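Local coordinates for pseudoazurin (Methylobacterium extorquens, PDB 1PMY), which binds one copper ion per subunit and probably carries electrons in the periplasm as a blue copper protein of the plastocyanin/azurin family, at residues G75-A79 / P80-M84; N98-A101 / A102-Q106; L110-K113 / R114-L118. All coordinates share one frame; numbering follows the deposited sequence.

Contact 1. Residues G75-A79 / P80-M84; sequences GFKCA and PHYMM. With CU (copper (II) ion), chain B.
The copper-binding loop of the cupredoxin fold, which leaves one strand with a cysteine ligand and returns a histidine three residues later, begins here with a tight turn between those two ligands. Cys-78 SG and His-81 ND1 both bind the copper(II) ion, SG at 2.1 Å and ND1 at 2.0 Å, which brings these two donor atoms within 3.4 Å of each other. Placing SG anti to the backbone N (chi1 162°) turns the sulfur toward the copper, and it stands obliquely to the His-81 ring. The backbone is consistent with this spacing: a type I beta turn runs from Ala-79 to Tyr-82, closed by a weak, long but straight bond from Tyr-82 N to Ala-79 O (3.4 Å, 169°). His-81 N adds a weak bond to Cys-78 O and another, at 3.7 Å, to Cys-78 SG itself; so long a bond could at most slightly polarise the sulfur. A water donates to Ala-79 O and accepts from Met-83 N, extending the turn. The Lys-77 chain, extended beyond CG, crosses the Tyr-82 side chain obliquely, Lys-77 CD lying 3.8 Å from Tyr-82 CG, while its NZ is at most weakly drawn to the ring. His-40 and Met-86 complete the copper site, and Asn-41 OD1 accepts a bond from Ala-79 N. Strand 72-77 thus delivers the loop between strand 43-44, where Glu-43 touches Lys-77 and Ala-79, and strand 87-92, where Val-87 packs on Tyr-82.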
# COMPACT_ATOMS: atom_id res chain seq x y z
N GLY A 75 -1.79 -3.78 3.16
CA GLY A 75 -2.42 -2.47 2.83
C GLY A 75 -1.48 -1.42 3.52
O GLY A 75 -1.00 -1.76 4.64
N PHE A 76 -1.27 -0.38 2.73
CA PHE A 76 -0.40 0.69 3.28
C PHE A 76 -1.18 2.01 3.11
O PHE A 76 -1.89 2.14 2.13
CB PHE A 76 0.91 0.81 2.47
CG PHE A 76 1.85 -0.36 2.62
CD1 PHE A 76 2.51 -0.48 3.83
CD2 PHE A 76 1.93 -1.36 1.63
CE1 PHE A 76 3.35 -1.58 4.04
CE2 PHE A 76 2.82 -2.43 1.80
CZ PHE A 76 3.49 -2.51 3.01
N LYS A 77 -0.92 2.89 4.03
CA LYS A 77 -1.48 4.25 4.00
C LYS A 77 -0.27 5.21 3.98
O LYS A 77 0.87 4.93 4.31
CB LYS A 77 -2.28 4.49 5.33
CG LYS A 77 -1.55 4.53 6.64
CD LYS A 77 -2.55 4.91 7.78
CE LYS A 77 -1.81 4.77 9.10
NZ LYS A 77 -2.83 5.23 10.15
N CYS A 78 -0.66 6.44 3.59
CA CYS A 78 0.18 7.63 3.78
C CYS A 78 -0.38 8.20 5.10
O CYS A 78 -1.61 8.51 5.11
CB CYS A 78 0.09 8.59 2.59
SG CYS A 78 0.71 10.19 3.12
N ALA A 79 0.38 8.18 6.19
CA ALA A 79 -0.19 8.68 7.46
C ALA A 79 -0.88 9.97 7.47
O ALA A 79 -2.11 10.00 7.80
CB ALA A 79 0.57 8.28 8.69
N PRO A 80 -0.26 11.08 7.04
CA PRO A 80 -0.90 12.39 7.03
C PRO A 80 -2.09 12.43 6.05
O PRO A 80 -3.01 13.24 6.39
CB PRO A 80 0.17 13.33 6.49
CG PRO A 80 1.28 12.49 6.00
CD PRO A 80 1.21 11.09 6.67
N HIS A 81 -2.14 11.59 4.99
CA HIS A 81 -3.29 11.67 4.07
C HIS A 81 -4.20 10.47 4.06
O HIS A 81 -4.84 10.16 3.02
CB HIS A 81 -2.83 11.97 2.57
CG HIS A 81 -1.91 13.13 2.55
ND1 HIS A 81 -0.63 13.08 2.01
CD2 HIS A 81 -2.13 14.40 3.00
CE1 HIS A 81 -0.10 14.33 2.15
NE2 HIS A 81 -0.97 15.12 2.69
N TYR A 82 -4.25 9.68 5.14
CA TYR A 82 -5.16 8.49 5.16
C TYR A 82 -6.64 8.87 5.02
O TYR A 82 -7.32 8.26 4.18
CB TYR A 82 -4.79 7.70 6.43
CG TYR A 82 -5.78 6.56 6.68
CD1 TYR A 82 -5.96 5.48 5.84
CD2 TYR A 82 -6.68 6.72 7.75
CE1 TYR A 82 -6.92 4.48 6.11
CE2 TYR A 82 -7.69 5.77 7.99
CZ TYR A 82 -7.74 4.62 7.25
OH TYR A 82 -8.81 3.77 7.46
N MET A 83 -7.07 9.92 5.69
CA MET A 83 -8.45 10.41 5.68
C MET A 83 -8.84 10.89 4.28
O MET A 83 -9.99 10.90 3.85
CB MET A 83 -8.67 11.53 6.72
CG MET A 83 -8.83 11.06 8.11
SD MET A 83 -10.20 9.93 8.33
CE MET A 83 -11.70 10.81 7.89
N MET A 84 -7.83 11.28 3.48
CA MET A 84 -7.90 11.67 2.10
C MET A 84 -7.76 10.50 1.13
O MET A 84 -7.75 10.73 -0.06
CB MET A 84 -6.83 12.75 1.79
CG MET A 84 -7.37 14.08 2.36
SD MET A 84 -6.08 15.35 1.96
CE MET A 84 -6.65 15.70 0.23
CU CU B . 0.45 11.53 1.46
O HOH W 1 -5.19 11.05 7.96

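Contact 2. Residues N98-A101 / A102-Q106; sequences NLEA and AKSVQ
Glu-100 and Lys-103 join across one turn of a short surface helix, Lys-103 NZ meeting Glu-100 OE1 in a salt bridge modelled very short, at 2.5 Å, so that its exact length is doubtful. Both side chains fold to make it: the glutamate bends at chi2 (55°), and the lysine, extended at first, turns back at chi3 and chi4 so that its ammonium comes round to the carboxylate. Both residues are exposed, and their side chains run at a slant to each other. The same glutamate also takes part through its backbone. Glu-100 O accepts from both Ser-104 N, at 3.1 Å, and Ser-104 OG, at 2.6 Å, and the two donors come from opposite faces of the carbonyl plane. The serine hydroxyl can do this because OG sits beside its own backbone N (chi1 -58°), the rotation that turns it back along the helix. Two bonds from a single residue therefore grip one carbonyl oxygen.

Behind these side chains stand the backbone bonds of the first turn. Ala-102 N bonds Asn-98 O at 2.8 Å, and Lys-103 N bonds Leu-99 O at 2.9 Å; these fix the spacing from which the lysine sets out. Ser-104 N makes a weak second bond to Ala-101 O, and Val-105 CG2 rests 3.7 Å from Ala-101 O as well. Just before the helix, Asn-98 ND2 donates to Val-73 O of strand 72-77. Helix 99-103 lies against that strand, with Leu-99 and Ala-102 touching Val-73, and meets helix 109-120 where Leu-99 and Lys-103 pack on Phe-119.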
# COMPACT_ATOMS: atom_id res chain seq x y z
N ASN A 98 -4.48 -14.21 4.38
CA ASN A 98 -4.97 -13.02 5.01
C ASN A 98 -5.90 -12.14 4.20
O ASN A 98 -6.32 -11.01 4.60
CB ASN A 98 -3.85 -12.23 5.69
CG ASN A 98 -3.11 -11.42 4.58
OD1 ASN A 98 -2.70 -11.95 3.55
ND2 ASN A 98 -3.01 -10.12 4.83
N LEU A 99 -6.28 -12.56 3.00
CA LEU A 99 -7.23 -11.75 2.17
C LEU A 99 -8.57 -11.43 2.86
O LEU A 99 -8.94 -10.26 2.81
CB LEU A 99 -7.46 -12.58 0.88
CG LEU A 99 -8.28 -11.83 -0.17
CD1 LEU A 99 -7.78 -10.49 -0.54
CD2 LEU A 99 -8.19 -12.79 -1.43
N GLU A 100 -9.27 -12.37 3.39
CA GLU A 100 -10.62 -12.07 4.00
C GLU A 100 -10.40 -11.14 5.17
O GLU A 100 -11.21 -10.19 5.34
CB GLU A 100 -11.23 -13.42 4.45
CG GLU A 100 -12.60 -13.32 5.17
CD GLU A 100 -13.69 -12.61 4.46
OE1 GLU A 100 -13.70 -12.44 3.22
OE2 GLU A 100 -14.57 -12.13 5.24
N ALA A 101 -9.36 -11.35 5.97
CA ALA A 101 -9.01 -10.47 7.07
C ALA A 101 -8.74 -9.03 6.62
O ALA A 101 -9.21 -8.02 7.20
CB ALA A 101 -7.96 -11.00 8.02
N ALA A 102 -7.91 -8.94 5.57
CA ALA A 102 -7.44 -7.59 5.10
C ALA A 102 -8.60 -6.83 4.48
O ALA A 102 -8.73 -5.59 4.72
CB ALA A 102 -6.27 -7.70 4.17
N LYS A 103 -9.45 -7.51 3.73
CA LYS A 103 -10.63 -6.90 3.05
C LYS A 103 -11.68 -6.45 4.06
O LYS A 103 -12.39 -5.46 3.90
CB LYS A 103 -11.16 -7.92 2.11
CG LYS A 103 -11.65 -7.80 0.75
CD LYS A 103 -12.26 -9.14 0.30
CE LYS A 103 -13.60 -9.51 0.84
NZ LYS A 103 -13.84 -10.18 2.17
N SER A 104 -11.74 -7.13 5.24
CA SER A 104 -12.66 -6.81 6.32
C SER A 104 -12.34 -5.58 7.12
O SER A 104 -13.19 -5.15 7.94
CB SER A 104 -12.87 -8.04 7.22
OG SER A 104 -13.34 -9.12 6.47
N VAL A 105 -11.13 -5.03 7.01
CA VAL A 105 -10.80 -3.79 7.79
C VAL A 105 -11.65 -2.70 7.20
O VAL A 105 -11.89 -2.62 5.98
CB VAL A 105 -9.28 -3.58 7.82
CG1 VAL A 105 -8.94 -2.22 8.47
CG2 VAL A 105 -8.53 -4.68 8.54
N GLN A 106 -12.24 -1.82 8.05
CA GLN A 106 -13.14 -0.78 7.57
C GLN A 106 -12.35 0.54 7.50
O GLN A 106 -11.34 0.67 8.19
CB GLN A 106 -14.45 -0.66 8.34
CG GLN A 106 -15.08 -2.07 8.58
CD GLN A 106 -16.22 -2.10 9.56
OE1 GLN A 106 -16.75 -1.17 10.16
NE2 GLN A 106 -16.68 -3.35 9.77

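Contact 3. Residues L110-K113 / R114-L118; sequences LTQK and RLDPL
Leu-110 CD1 lies over one face of the Arg-114 guanidinium, 4.5 Å from Arg-114 NE, one turn back along the helix. The arginine reaches this place by running extended from CG to NE, and its polar ends are spent elsewhere: NH2 donates to Met-15 O and NH1 to Met-16 O, bonds that probably hold the group's rotation. Two flat groups meet on another side of the helix, where the Gln-112 and Asp-116 side chains cross at about a right angle. Gln-112 NE2 donates to Asp-116 OD1 at 3.0 Å, nearly straight at 166°; the acceptor lies in the plane of the amide, but the nitrogen comes to the syn side of OD1 from 35° out of the carboxylate plane. Gln-112 brings its amide there by bending at chi2 (55°), while a weak bond from His-107 ND1 engages its OE1. Lys-113 CE comes within 3.7 Å of Asp-116 OD2, but NZ stays beyond salt-bridge range. Replacing Asp-116 with an alanine would probably leave the Gln-112 amide N-H without this acceptor and Lys-113 without its nearby opposite charge. Beneath the side chains, Leu-115 N bonds Thr-111 O at 3.0 Å and Asp-116 N bonds Gln-112 O at 2.9 Å. The run then breaks at Pro-117, which has no N-H to give; Pro-117 CD sits 3.2 Å from Lys-113 O, and the helix kinks there. Helix 109-120 packs across the sheet, Thr-111 and Leu-115 against Val-87 of strand 87-92, Arg-114 against Val-17 and Leu-118 against Ala-21 and Leu-22 of strand 17-25.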
# COMPACT_ATOMS: atom_id res chain seq x y z
N LEU A 110 -14.47 7.43 1.41
CA LEU A 110 -13.51 7.83 0.38
C LEU A 110 -12.39 6.86 0.20
O LEU A 110 -12.12 6.45 -0.97
CB LEU A 110 -13.30 9.30 0.59
CG LEU A 110 -12.11 10.11 0.50
CD1 LEU A 110 -11.03 9.73 -0.50
CD2 LEU A 110 -12.59 11.57 0.25
N THR A 111 -11.79 6.37 1.28
CA THR A 111 -10.71 5.38 1.23
C THR A 111 -11.29 4.04 0.77
O THR A 111 -10.64 3.33 -0.02
CB THR A 111 -9.96 5.18 2.60
OG1 THR A 111 -9.40 6.57 2.88
CG2 THR A 111 -8.83 4.21 2.63
N GLN A 112 -12.46 3.68 1.26
CA GLN A 112 -13.11 2.41 0.93
C GLN A 112 -13.33 2.32 -0.61
O GLN A 112 -13.12 1.26 -1.23
CB GLN A 112 -14.47 2.17 1.63
CG GLN A 112 -14.98 0.73 1.54
CD GLN A 112 -14.02 -0.33 2.04
OE1 GLN A 112 -13.59 -0.38 3.21
NE2 GLN A 112 -13.45 -1.19 1.21
N LYS A 113 -13.75 3.46 -1.13
CA LYS A 113 -14.10 3.51 -2.56
C LYS A 113 -12.87 3.32 -3.40
O LYS A 113 -13.03 2.91 -4.61
CB LYS A 113 -14.92 4.73 -2.92
CG LYS A 113 -16.28 4.86 -2.26
CD LYS A 113 -16.93 3.54 -1.96
CE LYS A 113 -17.51 2.86 -3.17
NZ LYS A 113 -18.97 2.48 -2.82
N ARG A 114 -11.76 3.72 -2.85
CA ARG A 114 -10.48 3.54 -3.58
C ARG A 114 -10.02 2.12 -3.53
O ARG A 114 -9.42 1.62 -4.50
CB ARG A 114 -9.43 4.51 -3.01
CG ARG A 114 -9.65 5.87 -3.71
CD ARG A 114 -8.45 6.71 -3.43
NE ARG A 114 -8.71 8.07 -3.98
CZ ARG A 114 -7.81 9.03 -3.80
NH1 ARG A 114 -6.68 8.86 -3.09
NH2 ARG A 114 -8.04 10.16 -4.46
N LEU A 115 -10.21 1.45 -2.37
CA LEU A 115 -9.76 0.07 -2.23
C LEU A 115 -10.60 -0.92 -3.01
O LEU A 115 -10.08 -1.97 -3.43
CB LEU A 115 -9.76 -0.38 -0.74
CG LEU A 115 -8.67 0.23 0.10
CD1 LEU A 115 -8.93 -0.06 1.56
CD2 LEU A 115 -7.32 -0.33 -0.34
N ASP A 116 -11.92 -0.61 -3.11
CA ASP A 116 -12.81 -1.55 -3.79
C ASP A 116 -12.36 -2.15 -5.10
O ASP A 116 -12.42 -3.37 -5.35
CB ASP A 116 -14.24 -1.01 -3.86
CG ASP A 116 -14.92 -1.06 -2.51
OD1 ASP A 116 -14.42 -1.74 -1.61
OD2 ASP A 116 -15.94 -0.35 -2.35
N PRO A 117 -11.96 -1.28 -6.02
CA PRO A 117 -11.51 -1.72 -7.34
C PRO A 117 -10.17 -2.41 -7.30
O PRO A 117 -10.01 -3.31 -8.16
CB PRO A 117 -11.63 -0.54 -8.24
CG PRO A 117 -12.11 0.58 -7.39
CD PRO A 117 -12.01 0.18 -5.93
N LEU A 118 -9.38 -2.11 -6.29
CA LEU A 118 -8.06 -2.77 -6.16
C LEU A 118 -8.33 -4.20 -5.70
O LEU A 118 -7.79 -5.16 -6.28
CB LEU A 118 -7.09 -2.00 -5.30
CG LEU A 118 -6.77 -0.56 -5.66
CD1 LEU A 118 -5.96 0.24 -4.69
CD2 LEU A 118 -6.42 -0.35 -7.11

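How the contacts relate
Contacts 1 and 3 lie at or near the copper site, while contact 2 lies away from it. Contact 1 holds two of the copper ligands, and contact 3 packs against it, their centres about 12 Å apart: Tyr-82 O lies 3.0 Å from Thr-111 OG1, and Met-84 O 3.5 Å from Leu-110 CD1. The side chain of Arg-114 comes within about 9 Å of the copper and about 5 Å of the side chain of the ligand Met-86. The centre of contact 2 is about 17 Å from that of contact 1 and about 13 Å from that of contact 3, yet it touches both in packing, Gln-106 O 4.1 Å from Tyr-82 OH and Val-105 O 4.0 Å from Gln-112 OE1.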